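PDB 2HES: cytosolic iron-sulfur protein assembly protein 1 from Saccharomyces cerevisiae, which is an essential component of the cytosolic iron-sulfur protein assembly machinery, needed for the maturation of extramitochondrial iron-sulfur proteins, and interacts with NAR1. Local coordinates for residues T176-K181 with V190-G195; V225-G230 with V240-L245. One frame throughout, in Å; residues are numbered along the deposited sequence.

Interaction 1: T176-K181 with V190-G195; sequences TVRIWK and VAVLNG
Val177 and Ile179 pair with Leu193 and Ala191 across the outer two strands of a WD40 propeller blade, an antiparallel hairpin with a classic beta bulge, since Val190 and Ala191 both face Ile179. The carbonyl O of Ile179 takes a short bond from Val190 N (2.8 Å) and a weak one from Ala191 N (3.5 Å). Farther along, Leu193 N donates to Val177 O (2.8 Å), while the return bond from Val177 N to Leu193 O is weak.

The close-packed face carries Val177, Ile179, Ala191 and Leu193. Leu193 lies beside Val177, with CD1 near both CB and CG1 of the valine, and Leu214 of the next blade touches both residues. Ile179 CG1 meets Ala191 CB at 4.1 Å; the Ile179 side chain crosses that of Val190 at about a right angle, and its CG2, anti to the backbone N, meets Val190 CG2 at 3.9 Å.

At the end of the hairpin, Thr176 CB and CG2 touch Val192 CG1, and Thr176 OG1 is hydrogen-bonded to Asp174 OD1. The Arg178-Val192 face is the more solvent-accessible one, though one approach on it is close. Arg178, extended from CG to NE, runs alongside Val192, whose CG2 sits over one guanidinium face toward the rim, 3.2 Å from Arg178 NH1.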
loop_
_atom_site.group_PDB
_atom_site.type_symbol
_atom_site.label_atom_id
_atom_site.label_comp_id
_atom_site.label_asym_id
_atom_site.label_seq_id
_atom_site.Cartn_x
_atom_site.Cartn_y
_atom_site.Cartn_z
ATOM N N THR A 176 11.542 -8.515 7.317
ATOM C CA THR A 176 11.950 -7.131 7.644
ATOM C C THR A 176 11.193 -6.067 6.857
ATOM O O THR A 176 10.534 -6.341 5.844
ATOM C CB THR A 176 13.453 -6.891 7.459
ATOM O OG1 THR A 176 13.770 -6.807 6.047
ATOM C CG2 THR A 176 14.261 -8.012 8.128
ATOM N N VAL A 177 11.161 -4.875 7.451
ATOM C CA VAL A 177 10.873 -3.647 6.712
ATOM C C VAL A 177 12.233 -2.924 6.561
ATOM O O VAL A 177 13.007 -2.851 7.521
ATOM C CB VAL A 177 9.879 -2.747 7.473
ATOM C CG1 VAL A 177 9.755 -1.375 6.757
ATOM C CG2 VAL A 177 8.522 -3.428 7.605
ATOM N N ARG A 178 12.517 -2.384 5.365
ATOM C CA ARG A 178 13.698 -1.560 5.163
ATOM C C ARG A 178 13.259 -0.141 4.846
ATOM O O ARG A 178 12.248 0.070 4.165
ATOM C CB ARG A 178 14.624 -2.098 4.058
ATOM C CG ARG A 178 15.437 -3.281 4.587
ATOM C CD ARG A 178 16.418 -3.774 3.541
ATOM N NE ARG A 178 17.143 -4.905 4.073
ATOM C CZ ARG A 178 18.385 -4.911 4.511
ATOM N NH1 ARG A 178 19.137 -3.813 4.482
ATOM N NH2 ARG A 178 18.862 -6.062 5.002
ATOM N N ILE A 179 14.032 0.806 5.350
ATOM C CA ILE A 179 13.774 2.236 5.104
ATOM C C ILE A 179 14.861 2.710 4.183
ATOM O O ILE A 179 16.057 2.434 4.426
ATOM C CB ILE A 179 13.795 3.057 6.468
ATOM C CG1 ILE A 179 12.841 2.501 7.529
ATOM C CG2 ILE A 179 13.508 4.571 6.182
ATOM C CD1 ILE A 179 11.388 2.467 7.073
ATOM N N TRP A 180 14.485 3.479 3.155
ATOM C CA TRP A 180 15.424 3.910 2.153
ATOM C C TRP A 180 15.325 5.418 2.028
ATOM O O TRP A 180 14.212 5.974 2.085
ATOM C CB TRP A 180 15.039 3.317 0.808
ATOM C CG TRP A 180 14.857 1.837 0.858
ATOM C CD1 TRP A 180 13.688 1.195 1.141
ATOM C CD2 TRP A 180 15.815 0.817 0.505
ATOM N NE1 TRP A 180 13.876 -0.183 1.045
ATOM C CE2 TRP A 180 15.163 -0.433 0.658
ATOM C CE3 TRP A 180 17.180 0.835 0.115
ATOM C CZ2 TRP A 180 15.820 -1.674 0.424
ATOM C CZ3 TRP A 180 17.840 -0.390 -0.084
ATOM C CH2 TRP A 180 17.134 -1.638 0.064
ATOM N N LYS A 181 16.473 6.052 1.841
ATOM C CA LYS A 181 16.553 7.521 1.808
ATOM C C LYS A 181 17.627 7.884 0.798
ATOM O O LYS A 181 18.534 7.095 0.616
ATOM C CB LYS A 181 17.055 7.967 3.175
ATOM C CG LYS A 181 17.288 9.425 3.292
ATOM C CD LYS A 181 17.517 9.748 4.750
ATOM C CE LYS A 181 17.710 11.257 4.898
ATOM N NZ LYS A 181 17.527 11.736 6.280
ATOM N N VAL A 190 18.735 2.879 5.066
ATOM C CA VAL A 190 19.195 3.556 6.286
ATOM C C VAL A 190 18.683 2.889 7.564
ATOM O O VAL A 190 19.111 3.230 8.694
ATOM C CB VAL A 190 18.860 5.072 6.277
ATOM C CG1 VAL A 190 19.641 5.725 5.121
ATOM C CG2 VAL A 190 17.381 5.301 6.175
ATOM N N ALA A 191 17.814 1.902 7.396
ATOM C CA ALA A 191 17.418 1.072 8.570
ATOM C C ALA A 191 16.787 -0.237 8.179
ATOM O O ALA A 191 16.115 -0.330 7.177
ATOM C CB ALA A 191 16.463 1.885 9.457
ATOM N N VAL A 192 17.009 -1.261 8.985
ATOM C CA VAL A 192 16.375 -2.541 8.818
ATOM C C VAL A 192 15.578 -2.725 10.128
ATOM O O VAL A 192 16.164 -2.678 11.239
ATOM C CB VAL A 192 17.397 -3.679 8.679
ATOM C CG1 VAL A 192 16.663 -4.992 8.456
ATOM C CG2 VAL A 192 18.435 -3.385 7.580
ATOM N N LEU A 193 14.267 -2.839 9.988
ATOM C CA LEU A 193 13.329 -3.029 11.090
ATOM C C LEU A 193 13.130 -4.532 11.310
ATOM O O LEU A 193 12.359 -5.180 10.590
ATOM C CB LEU A 193 11.987 -2.350 10.800
ATOM C CG LEU A 193 12.020 -0.821 10.598
ATOM C CD1 LEU A 193 10.698 -0.162 10.409
ATOM C CD2 LEU A 193 12.636 -0.230 11.741
ATOM N N ASN A 194 13.848 -5.048 12.314
ATOM C CA ASN A 194 13.925 -6.467 12.645
ATOM C C ASN A 194 13.003 -6.705 13.820
ATOM O O ASN A 194 13.080 -5.982 14.832
ATOM C CB ASN A 194 15.329 -6.799 13.110
ATOM C CG ASN A 194 16.324 -6.817 12.005
ATOM O OD1 ASN A 194 16.070 -7.385 10.943
ATOM N ND2 ASN A 194 17.497 -6.228 12.251
ATOM N N GLY A 195 12.120 -7.687 13.688
ATOM C CA GLY A 195 11.285 -8.091 14.807
ATOM C C GLY A 195 10.134 -9.008 14.439
ATOM O O GLY A 195 9.749 -9.912 15.226
#

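Interaction 2: V225-G230 with V240-L245; sequences VWKYMG and VCEAIL
Val225 pairs with Ala243 and Lys227 with Val240 in two antiparallel hydrogen-bonded pairs; the short strands run antiparallel, their N-to-C directions 137° apart, and the register slips by one residue between Val225 and Trp226. Glu242 and Ala243 both face Val225, a classic beta bulge: Val225 O accepts a short bond from Glu242 N (2.7 Å, bent to 136° at the hydrogen) and a weak one from Ala243 N. Beyond the bulge, Lys227 N donates to Val240 O at 2.8 Å.

On one face of the sheet Cys241 packs against the indole of Trp226. Its CB lies over the six-membered ring, 4.0 Å from the centroid and offset toward the CE3 and CZ3 rim, in a CH-pi contact. Cys241 SG makes a longer sulfur-aromatic contact with the same ring. Trp226 NE1 is hydrogen-bonded to Ser216 OG on the neighbouring strand 213-218.

Beside Val225, the Glu242 side chain runs in the same direction, and OE2 comes within 3.6 Å of Val225 CG1. The Lys227 chain, bent at chi3 (-68°), crosses that of Glu242 at about a right angle, and NZ makes a salt bridge with Glu242 OE1 at 3.4 Å, its hydrogen bond weak. Glu242 OE2 makes a salt bridge with Arg213, and the two basic partners probably stabilise the negative charge of the carboxylate. Val225 CG2 meets Leu245 CD2 at 3.8 Å, and Trp283 and Ile264 of the following blade cover this apolar end. The arrangement is that of the two outer strands of a WD40 blade, a bulged antiparallel hairpin.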
loop_
_atom_site.group_PDB
_atom_site.type_symbol
_atom_site.label_atom_id
_atom_site.label_comp_id
_atom_site.label_asym_id
_atom_site.label_seq_id
_atom_site.Cartn_x
_atom_site.Cartn_y
_atom_site.Cartn_z
ATOM N N VAL A 225 4.174 -1.086 15.670
ATOM C CA VAL A 225 4.363 0.334 15.432
ATOM C C VAL A 225 5.839 0.578 15.751
ATOM O O VAL A 225 6.328 0.213 16.829
ATOM C CB VAL A 225 3.456 1.165 16.304
ATOM C CG1 VAL A 225 3.762 2.627 16.200
ATOM C CG2 VAL A 225 2.001 0.909 15.937
ATOM N N TRP A 226 6.530 1.153 14.774
ATOM C CA TRP A 226 7.948 1.391 14.861
ATOM C C TRP A 226 8.140 2.891 14.979
ATOM O O TRP A 226 7.446 3.665 14.295
ATOM C CB TRP A 226 8.592 0.929 13.556
ATOM C CG TRP A 226 8.335 -0.497 13.193
ATOM C CD1 TRP A 226 7.280 -0.994 12.417
ATOM C CD2 TRP A 226 9.182 -1.620 13.491
ATOM N NE1 TRP A 226 7.427 -2.377 12.283
ATOM C CE2 TRP A 226 8.595 -2.764 12.898
ATOM C CE3 TRP A 226 10.398 -1.775 14.206
ATOM C CZ2 TRP A 226 9.166 -4.059 13.023
ATOM C CZ3 TRP A 226 10.965 -3.088 14.322
ATOM C CH2 TRP A 226 10.340 -4.185 13.737
ATOM N N LYS A 227 9.176 3.287 15.706
ATOM C CA LYS A 227 9.444 4.692 15.957
ATOM C C LYS A 227 10.883 5.041 15.631
ATOM O O LYS A 227 11.806 4.366 16.084
ATOM C CB LYS A 227 9.267 4.943 17.433
ATOM C CG LYS A 227 9.730 6.368 17.886
ATOM C CD LYS A 227 9.448 6.525 19.420
ATOM C CE LYS A 227 8.050 6.566 19.839
ATOM N NZ LYS A 227 8.279 6.492 21.372
ATOM N N TYR A 228 11.068 6.111 14.863
ATOM C CA TYR A 228 12.407 6.629 14.591
ATOM C C TYR A 228 13.018 7.291 15.849
ATOM O O TYR A 228 12.330 8.029 16.549
ATOM C CB TYR A 228 12.275 7.650 13.474
ATOM C CG TYR A 228 13.463 8.507 13.195
ATOM C CD1 TYR A 228 14.593 7.982 12.604
ATOM C CD2 TYR A 228 13.425 9.892 13.431
ATOM C CE1 TYR A 228 15.683 8.775 12.285
ATOM C CE2 TYR A 228 14.512 10.705 13.072
ATOM C CZ TYR A 228 15.636 10.124 12.520
ATOM O OH TYR A 228 16.735 10.900 12.214
ATOM N N MET A 229 14.302 7.011 16.099
ATOM C CA MET A 229 14.974 7.416 17.335
ATOM C C MET A 229 16.238 8.220 17.018
ATOM O O MET A 229 17.102 8.373 17.874
ATOM C CB MET A 229 15.307 6.162 18.194
ATOM C CG MET A 229 14.114 5.336 18.692
ATOM S SD MET A 229 13.175 6.240 19.902
ATOM C CE MET A 229 14.286 6.192 21.314
ATOM N N GLY A 230 16.309 8.762 15.801
ATOM C CA GLY A 230 17.355 9.695 15.362
ATOM C C GLY A 230 18.418 8.989 14.530
ATOM O O GLY A 230 18.453 7.750 14.452
ATOM N N VAL A 240 13.113 1.649 16.597
ATOM C CA VAL A 240 12.722 0.518 17.497
ATOM C C VAL A 240 11.243 0.233 17.319
ATOM O O VAL A 240 10.534 1.093 16.866
ATOM C CB VAL A 240 12.996 0.787 19.001
ATOM C CG1 VAL A 240 14.516 0.956 19.209
ATOM C CG2 VAL A 240 12.101 1.984 19.562
ATOM N N CYS A 241 10.800 -0.990 17.643
ATOM C CA CYS A 241 9.377 -1.284 17.652
ATOM C C CYS A 241 8.866 -0.788 19.003
ATOM O O CYS A 241 9.339 -1.267 20.066
ATOM C CB CYS A 241 9.158 -2.797 17.537
ATOM S SG CYS A 241 7.425 -3.136 17.724
ATOM N N GLU A 242 8.008 0.221 18.982
ATOM C CA GLU A 242 7.517 0.773 20.240
ATOM C C GLU A 242 6.278 0.107 20.795
ATOM O O GLU A 242 6.020 0.206 21.972
ATOM C CB GLU A 242 7.245 2.241 20.047
ATOM C CG GLU A 242 5.951 2.543 19.472
ATOM C CD GLU A 242 5.564 3.998 19.740
ATOM O OE1 GLU A 242 5.561 4.497 20.871
ATOM O OE2 GLU A 242 5.325 4.657 18.773
ATOM N N ALA A 243 5.516 -0.601 19.954
ATOM C CA ALA A 243 4.282 -1.241 20.430
ATOM C C ALA A 243 3.914 -2.358 19.513
ATOM O O ALA A 243 4.204 -2.269 18.326
ATOM C CB ALA A 243 3.168 -0.246 20.394
ATOM N N ILE A 244 3.234 -3.362 20.064
ATOM C CA ILE A 244 2.481 -4.338 19.251
ATOM C C ILE A 244 0.995 -4.079 19.559
ATOM O O ILE A 244 0.587 -4.018 20.746
ATOM C CB ILE A 244 2.927 -5.804 19.537
ATOM C CG1 ILE A 244 4.370 -6.038 19.041
ATOM C CG2 ILE A 244 2.038 -6.766 18.777
ATOM C CD1 ILE A 244 5.011 -7.375 19.514
ATOM N N LEU A 245 0.170 -3.897 18.515
ATOM C CA LEU A 245 -1.246 -3.549 18.760
ATOM C C LEU A 245 -1.992 -4.702 19.428
ATOM O O LEU A 245 -1.574 -5.866 19.315
ATOM C CB LEU A 245 -1.968 -3.128 17.466
ATOM C CG LEU A 245 -1.286 -2.001 16.676
ATOM C CD1 LEU A 245 -2.180 -1.562 15.527
ATOM C CD2 LEU A 245 -1.002 -0.847 17.577
#

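In the fold
The two hairpins belong to consecutive blades of the seven-bladed propeller. Interaction 1 comes first along the chain and joins the third and fourth strands of the sheet 156-193; interaction 2 joins the corresponding strands of the sheet 200-244. Their centres lie about 12 Å apart, and they meet directly: Leu193 CD1 is 3.7 Å from Trp226 CG, while Asn194 O lies 3.5 Å from Trp226 CH2. Trp226 of interaction 2 thus packs against Leu193 and Asn194 at the end of interaction 1, across the interface between the blades. Each outer hairpin also packs against the following blade, as successive blades do around a propeller.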